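Local coordinates for protein separin (Saccharomyces cerevisiae, PDB 5U1T) that cleaves the cohesin subunit MCD1/SCC1 at the onset of anaphase as a caspase-like cysteine protease, held inactive by securin for most of the cell cycle, at residues Val1289-Leu1292 with Phe1293-Asn1297; Lys1306-Asp1309 with Leu1310-Val1314. One frame throughout, in Å; residues are numbered along the deposited sequence.

Contact 1: Val1289-Leu1292 with Phe1293-Asn1297; sequences VIEL and FLKLN
Glu-1291 and Lys-1295 lie side by side and point the same way, one turn apart near the end of helix 1287-1294. Both chains are extended beyond CG. Glu-1291 OE2 comes to 4.1 Å from Lys-1295 NZ, too far for a salt bridge. The carboxylate is instead bound by two arginines: OE1 pairs with Arg-1155 and OE2 with Arg-1157. The stem of the lysine runs close to the backbone, with CG 3.5 Å from the carbonyl O of Glu-1291.

Phe-1293 is turned differently. Its CG stands anti to its own carbonyl carbon (chi1 -76°), which brings the ring back along the preceding turn. There the carbonyl oxygens meet the ring at its edge. Ile-1290 O lies in the ring plane, 3.6 Å from Phe-1293 CD1, and Val-1289 O is near that plane.

The same Ile-1290 O accepts a hydrogen bond from Phe-1293 N at 3.0 Å. The N-H stands above the carbonyl plane, 47° out of it. This is an i to i+3 bond. The N-H of Lys-1295 is shared weakly between Glu-1291 O and Leu-1292 O, each 3.2 Å from N.

Outside the segments, the Phe-1293 ring packs on Leu-1339 of helix 1332-1347. Replacing it with an alanine would probably open a gap between this helix and helix 1303-1320, and leave Leu-1310, Val-1314 and Leu-1339 without their shared aromatic neighbour.

The contact thus joins an apolar side, set against neighbouring helices, to a charged one. With two arginines and a lysine nearby, the buried carboxylate of Glu-1291 is likely to stay ionised.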
ATOM      1  N   VAL A1289      44.767 -44.331   6.481  1.00 50.83           N
ATOM      2  CA  VAL A1289      44.297 -45.240   5.435  1.00 53.22           C
ATOM      3  C   VAL A1289      44.859 -46.642   5.664  1.00 57.54           C
ATOM      4  O   VAL A1289      44.145 -47.643   5.549  1.00 51.90           O
ATOM      5  CB  VAL A1289      44.700 -44.751   4.035  1.00 48.90           C
ATOM      6  CG1 VAL A1289      44.314 -45.768   2.959  1.00 46.43           C
ATOM      7  CG2 VAL A1289      44.083 -43.374   3.746  1.00 55.35           C
ATOM      8  N   ILE A1290      46.150 -46.683   5.990  1.00 56.65           N
ATOM      9  CA  ILE A1290      46.826 -47.910   6.361  1.00 53.80           C
ATOM     10  C   ILE A1290      46.157 -48.506   7.588  1.00 53.05           C
ATOM     11  O   ILE A1290      45.916 -49.706   7.624  1.00 52.71           O
ATOM     12  CB  ILE A1290      48.331 -47.664   6.622  1.00 59.57           C
ATOM     13  CG1 ILE A1290      48.959 -46.963   5.413  1.00 57.73           C
ATOM     14  CG2 ILE A1290      49.071 -48.965   6.914  1.00 54.04           C
ATOM     15  CD1 ILE A1290      50.413 -46.559   5.622  1.00 54.68           C
ATOM     16  N   GLU A1291      45.823 -47.665   8.570  1.00 56.46           N
ATOM     17  CA  GLU A1291      45.202 -48.127   9.819  1.00 54.22           C
ATOM     18  C   GLU A1291      43.893 -48.854   9.581  1.00 52.35           C
ATOM     19  O   GLU A1291      43.485 -49.689  10.375  1.00 57.34           O
ATOM     20  CB  GLU A1291      44.955 -46.965  10.781  1.00 55.08           C
ATOM     21  CG  GLU A1291      46.206 -46.439  11.441  1.00 65.17           C
ATOM     22  CD  GLU A1291      45.969 -45.139  12.187  1.00 65.83           C
ATOM     23  OE1 GLU A1291      46.961 -44.479  12.606  1.00 68.94           O
ATOM     24  OE2 GLU A1291      44.783 -44.780  12.351  1.00 68.02           O
ATOM     25  N   LEU A1292      43.223 -48.527   8.486  1.00 57.88           N
ATOM     26  CA  LEU A1292      41.941 -49.148   8.188  1.00 57.08           C
ATOM     27  C   LEU A1292      42.105 -50.652   8.013  1.00 55.45           C
ATOM     28  O   LEU A1292      41.197 -51.407   8.323  1.00 56.87           O
ATOM     29  CB  LEU A1292      41.319 -48.534   6.936  1.00 52.09           C
ATOM     30  CG  LEU A1292      40.700 -47.144   7.080  1.00 52.64           C
ATOM     31  CD1 LEU A1292      40.131 -46.698   5.748  1.00 42.42           C
ATOM     32  CD2 LEU A1292      39.639 -47.163   8.160  1.00 44.88           C
ATOM     33  N   PHE A1293      43.264 -51.079   7.516  1.00 57.24           N
ATOM     34  CA  PHE A1293      43.538 -52.498   7.291  1.00 56.66           C
ATOM     35  C   PHE A1293      43.619 -53.230   8.623  1.00 55.14           C
ATOM     36  O   PHE A1293      42.975 -54.262   8.807  1.00 53.23           O
ATOM     37  CB  PHE A1293      44.830 -52.687   6.479  1.00 55.66           C
ATOM     38  CG  PHE A1293      44.662 -52.394   5.015  1.00 55.66           C
ATOM     39  CD1 PHE A1293      44.791 -51.095   4.533  1.00 55.69           C
ATOM     40  CD2 PHE A1293      44.333 -53.409   4.129  1.00 51.04           C
ATOM     41  CE1 PHE A1293      44.603 -50.816   3.205  1.00 50.21           C
ATOM     42  CE2 PHE A1293      44.155 -53.139   2.794  1.00 55.99           C
ATOM     43  CZ  PHE A1293      44.287 -51.837   2.331  1.00 53.11           C
ATOM     44  N   LEU A1294      44.387 -52.660   9.550  1.00 52.31           N
ATOM     45  CA  LEU A1294      44.495 -53.166  10.910  1.00 51.21           C
ATOM     46  C   LEU A1294      43.160 -53.213  11.632  1.00 57.06           C
ATOM     47  O   LEU A1294      43.008 -53.911  12.629  1.00 57.53           O
ATOM     48  CB  LEU A1294      45.464 -52.312  11.719  1.00 53.15           C
ATOM     49  CG  LEU A1294      46.922 -52.401  11.301  1.00 53.87           C
ATOM     50  CD1 LEU A1294      47.837 -51.859  12.390  1.00 52.83           C
ATOM     51  CD2 LEU A1294      47.247 -53.843  10.966  1.00 53.79           C
ATOM     52  N   LYS A1295      42.178 -52.458  11.162  1.00 57.63           N
ATOM     53  CA  LYS A1295      40.936 -52.448  11.890  1.00 54.39           C
ATOM     54  C   LYS A1295      39.985 -53.530  11.371  1.00 54.69           C
ATOM     55  O   LYS A1295      38.977 -53.820  12.002  1.00 62.92           O
ATOM     56  CB  LYS A1295      40.317 -51.042  11.858  1.00 63.39           C
ATOM     57  CG  LYS A1295      41.013 -50.083  12.848  1.00 62.44           C
ATOM     58  CD  LYS A1295      40.642 -48.618  12.672  1.00 60.14           C
ATOM     59  CE  LYS A1295      41.325 -47.763  13.750  1.00 60.25           C
ATOM     60  NZ  LYS A1295      41.162 -46.285  13.601  1.00 62.14           N
ATOM     61  N   LEU A1296      40.315 -54.171  10.261  1.00 50.73           N
ATOM     62  CA  LEU A1296      39.505 -55.292   9.799  1.00 53.96           C
ATOM     63  C   LEU A1296      39.593 -56.515  10.756  1.00 61.29           C
ATOM     64  O   LEU A1296      40.603 -56.724  11.436  1.00 59.59           O
ATOM     65  CB  LEU A1296      39.931 -55.712   8.388  1.00 53.98           C
ATOM     66  CG  LEU A1296      39.930 -54.665   7.284  1.00 60.02           C
ATOM     67  CD1 LEU A1296      40.864 -55.064   6.153  1.00 56.50           C
ATOM     68  CD2 LEU A1296      38.515 -54.467   6.772  1.00 56.42           C
ATOM     69  N   ASN A1297      38.528 -57.318  10.806  1.00 63.57           N
ATOM     70  CA  ASN A1297      38.520 -58.557  11.575  1.00 60.38           C
ATOM     71  C   ASN A1297      38.512 -59.759  10.641  1.00 63.79           C
ATOM     72  O   ASN A1297      37.485 -60.054  10.021  1.00 65.22           O
ATOM     73  CB  ASN A1297      37.308 -58.610  12.509  1.00 63.09           C
ATOM     74  CG  ASN A1297      37.266 -59.889  13.375  1.00 68.74           C
ATOM     75  OD1 ASN A1297      38.182 -60.734  13.333  1.00 65.10           O
ATOM     76  ND2 ASN A1297      36.198 -60.028  14.162  1.00 62.26           N
TER

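Contact 2: Lys1306-Asp1309 with Leu1310-Val1314; sequences KMED and LIYFV
Glu-1308 lies alongside Tyr-1312, its CG passing the phenol end of the ring and its carboxylate beside the hydroxyl, past the ring. They are an i, i+4 pair on one side of the alpha-helix 1303-1320. Both side chains point the same way, and the carboxylate and ring planes are 15° apart. Glu-1308 CG reaches Tyr-1312 CZ at 3.7 Å. The first torsion of the glutamate (chi1 -165°) swings CG away from the backbone N and so sets the extended chain alongside the ring.

The carbonyl O of Glu-1308 lies over one face of the Tyr-1312 ring, 3.4 Å above its plane and offset toward the rim. It also accepts the nearly straight bond from Tyr-1312 N, at 3.0 Å. Asp-1309 crosses the same ring obliquely, its carboxylate turned 37° from the ring plane.

Four consecutive i to i+4 backbone bonds hold this part of the helix, starting with Leu-1310 N to Lys-1306 O. Lys-1306 sends its ammonium elsewhere, to a salt bridge with Glu-1300. Met-1307 and Ile-1311 are on a buried side of the helix. Both touch Leu-1339 of helix 1332-1347, and Ile-1311 also meets Leu-1335.

At the far end of the glutamate-tyrosine pair, Glu-1308 OE2 lies 3.5 Å from Tyr-1312 OH.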
ATOM      1  N   LYS A1306      35.519 -56.681   2.384  1.00 57.15           N
ATOM      2  CA  LYS A1306      35.876 -55.436   3.013  1.00 57.91           C
ATOM      3  C   LYS A1306      37.308 -55.110   2.674  1.00 58.61           C
ATOM      4  O   LYS A1306      37.620 -53.962   2.372  1.00 60.45           O
ATOM      5  CB  LYS A1306      35.662 -55.514   4.516  1.00 59.25           C
ATOM      6  CG  LYS A1306      34.213 -55.717   4.884  1.00 56.18           C
ATOM      7  CD  LYS A1306      33.984 -55.490   6.359  1.00 62.36           C
ATOM      8  CE  LYS A1306      32.622 -55.986   6.766  1.00 61.77           C
ATOM      9  NZ  LYS A1306      32.388 -55.710   8.189  1.00 69.22           N
ATOM     10  N   MET A1307      38.167 -56.126   2.683  1.00 60.71           N
ATOM     11  CA  MET A1307      39.576 -55.929   2.357  1.00 58.52           C
ATOM     12  C   MET A1307      39.751 -55.545   0.894  1.00 56.67           C
ATOM     13  O   MET A1307      40.455 -54.593   0.587  1.00 59.00           O
ATOM     14  CB  MET A1307      40.407 -57.177   2.668  1.00 53.31           C
ATOM     15  CG  MET A1307      41.881 -56.832   2.818  1.00 59.55           C
ATOM     16  SD  MET A1307      42.982 -58.209   3.160  1.00 72.62           S
ATOM     17  CE  MET A1307      42.860 -59.091   1.601  1.00 61.39           C
ATOM     18  N   GLU A1308      39.113 -56.295   0.001  1.00 57.52           N
ATOM     19  CA  GLU A1308      39.088 -55.973  -1.417  1.00 59.00           C
ATOM     20  C   GLU A1308      38.718 -54.500  -1.653  1.00 61.22           C
ATOM     21  O   GLU A1308      39.383 -53.796  -2.408  1.00 57.46           O
ATOM     22  CB  GLU A1308      38.102 -56.889  -2.140  1.00 56.90           C
ATOM     23  CG  GLU A1308      38.257 -56.901  -3.638  1.00 59.33           C
ATOM     24  CD  GLU A1308      37.239 -57.795  -4.333  1.00 69.24           C
ATOM     25  OE1 GLU A1308      36.039 -57.685  -4.013  1.00 74.38           O
ATOM     26  OE2 GLU A1308      37.637 -58.605  -5.204  1.00 74.99           O
ATOM     27  N   ASP A1309      37.661 -54.040  -0.987  1.00 53.89           N
ATOM     28  CA  ASP A1309      37.251 -52.654  -1.089  1.00 51.43           C
ATOM     29  C   ASP A1309      38.308 -51.697  -0.567  1.00 54.22           C
ATOM     30  O   ASP A1309      38.483 -50.627  -1.130  1.00 52.28           O
ATOM     31  CB  ASP A1309      35.944 -52.427  -0.336  1.00 60.75           C
ATOM     32  CG  ASP A1309      34.794 -53.181  -0.950  1.00 62.01           C
ATOM     33  OD1 ASP A1309      34.934 -53.621  -2.110  1.00 66.14           O
ATOM     34  OD2 ASP A1309      33.754 -53.341  -0.279  1.00 64.13           O
ATOM     35  N   LEU A1310      39.001 -52.057   0.514  1.00 54.45           N
ATOM     36  CA  LEU A1310      40.139 -51.262   0.965  1.00 48.07           C
ATOM     37  C   LEU A1310      41.231 -51.192  -0.079  1.00 51.43           C
ATOM     38  O   LEU A1310      41.865 -50.156  -0.229  1.00 51.12           O
ATOM     39  CB  LEU A1310      40.730 -51.808   2.246  1.00 52.16           C
ATOM     40  CG  LEU A1310      40.189 -51.221   3.528  1.00 60.08           C
ATOM     41  CD1 LEU A1310      41.198 -51.424   4.627  1.00 64.82           C
ATOM     42  CD2 LEU A1310      39.894 -49.757   3.352  1.00 61.96           C
ATOM     43  N   ILE A1311      41.459 -52.301  -0.782  1.00 51.52           N
ATOM     44  CA  ILE A1311      42.494 -52.350  -1.816  1.00 52.65           C
ATOM     45  C   ILE A1311      42.132 -51.334  -2.893  1.00 50.06           C
ATOM     46  O   ILE A1311      42.936 -50.476  -3.255  1.00 50.69           O
ATOM     47  CB  ILE A1311      42.642 -53.766  -2.460  1.00 52.82           C
ATOM     48  CG1 ILE A1311      42.668 -54.874  -1.405  1.00 54.34           C
ATOM     49  CG2 ILE A1311      43.854 -53.845  -3.329  1.00 47.02           C
ATOM     50  CD1 ILE A1311      43.952 -55.118  -0.811  1.00 48.75           C
ATOM     51  N   TYR A1312      40.899 -51.435  -3.372  1.00 47.67           N
ATOM     52  CA  TYR A1312      40.369 -50.530  -4.376  1.00 53.16           C
ATOM     53  C   TYR A1312      40.576 -49.075  -4.002  1.00 52.06           C
ATOM     54  O   TYR A1312      40.953 -48.242  -4.837  1.00 49.63           O
ATOM     55  CB  TYR A1312      38.888 -50.788  -4.576  1.00 46.31           C
ATOM     56  CG  TYR A1312      38.602 -52.097  -5.248  1.00 57.92           C
ATOM     57  CD1 TYR A1312      39.615 -52.816  -5.873  1.00 50.68           C
ATOM     58  CD2 TYR A1312      37.305 -52.618  -5.260  1.00 59.52           C
ATOM     59  CE1 TYR A1312      39.351 -54.016  -6.492  1.00 59.61           C
ATOM     60  CE2 TYR A1312      37.018 -53.827  -5.878  1.00 61.05           C
ATOM     61  CZ  TYR A1312      38.041 -54.522  -6.495  1.00 67.18           C
ATOM     62  OH  TYR A1312      37.748 -55.730  -7.116  1.00 73.82           O
ATOM     63  N   PHE A1313      40.319 -48.789  -2.735  1.00 47.23           N
ATOM     64  CA  PHE A1313      40.478 -47.460  -2.210  1.00 47.66           C
ATOM     65  C   PHE A1313      41.927 -47.012  -2.335  1.00 50.33           C
ATOM     66  O   PHE A1313      42.206 -45.913  -2.827  1.00 51.57           O
ATOM     67  CB  PHE A1313      40.008 -47.406  -0.753  1.00 51.31           C
ATOM     68  CG  PHE A1313      40.118 -46.050  -0.147  1.00 50.56           C
ATOM     69  CD1 PHE A1313      39.432 -44.974  -0.709  1.00 55.63           C
ATOM     70  CD2 PHE A1313      40.906 -45.838   0.964  1.00 47.48           C
ATOM     71  CE1 PHE A1313      39.533 -43.700  -0.166  1.00 53.67           C
ATOM     72  CE2 PHE A1313      41.013 -44.575   1.523  1.00 55.85           C
ATOM     73  CZ  PHE A1313      40.329 -43.498   0.951  1.00 56.83           C
ATOM     74  N   VAL A1314      42.849 -47.878  -1.908  1.00 48.46           N
ATOM     75  CA  VAL A1314      44.262 -47.540  -1.940  1.00 49.49           C
ATOM     76  C   VAL A1314      44.782 -47.447  -3.390  1.00 51.55           C
ATOM     77  O   VAL A1314      45.474 -46.489  -3.753  1.00 49.13           O
ATOM     78  CB  VAL A1314      45.087 -48.552  -1.117  1.00 53.14           C
ATOM     79  CG1 VAL A1314      46.542 -48.141  -1.079  1.00 46.86           C
ATOM     80  CG2 VAL A1314      44.536 -48.613   0.301  1.00 48.29           C
TER

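Contacts 1 and 2 lie on helices that follow each other in the chain, 1287-1294 and 1303-1320. Their centres are about 10 Å apart, and they meet mainly through apolar atoms. Phe-1293 CZ touches Leu-1310 CB at 3.6 Å, and Phe-1293 CE1 reaches Val-1314 CG2 at 3.6 Å. Nearer the loop, Leu-1296 CD2 packs on Lys-1306 CB at 3.8 Å. Val-1289 also rests on Phe-1313. Helix 1332-1347 is a common neighbour of the two. Both contacts are structural packing, away from the probable active-site cysteine, Cys-1497.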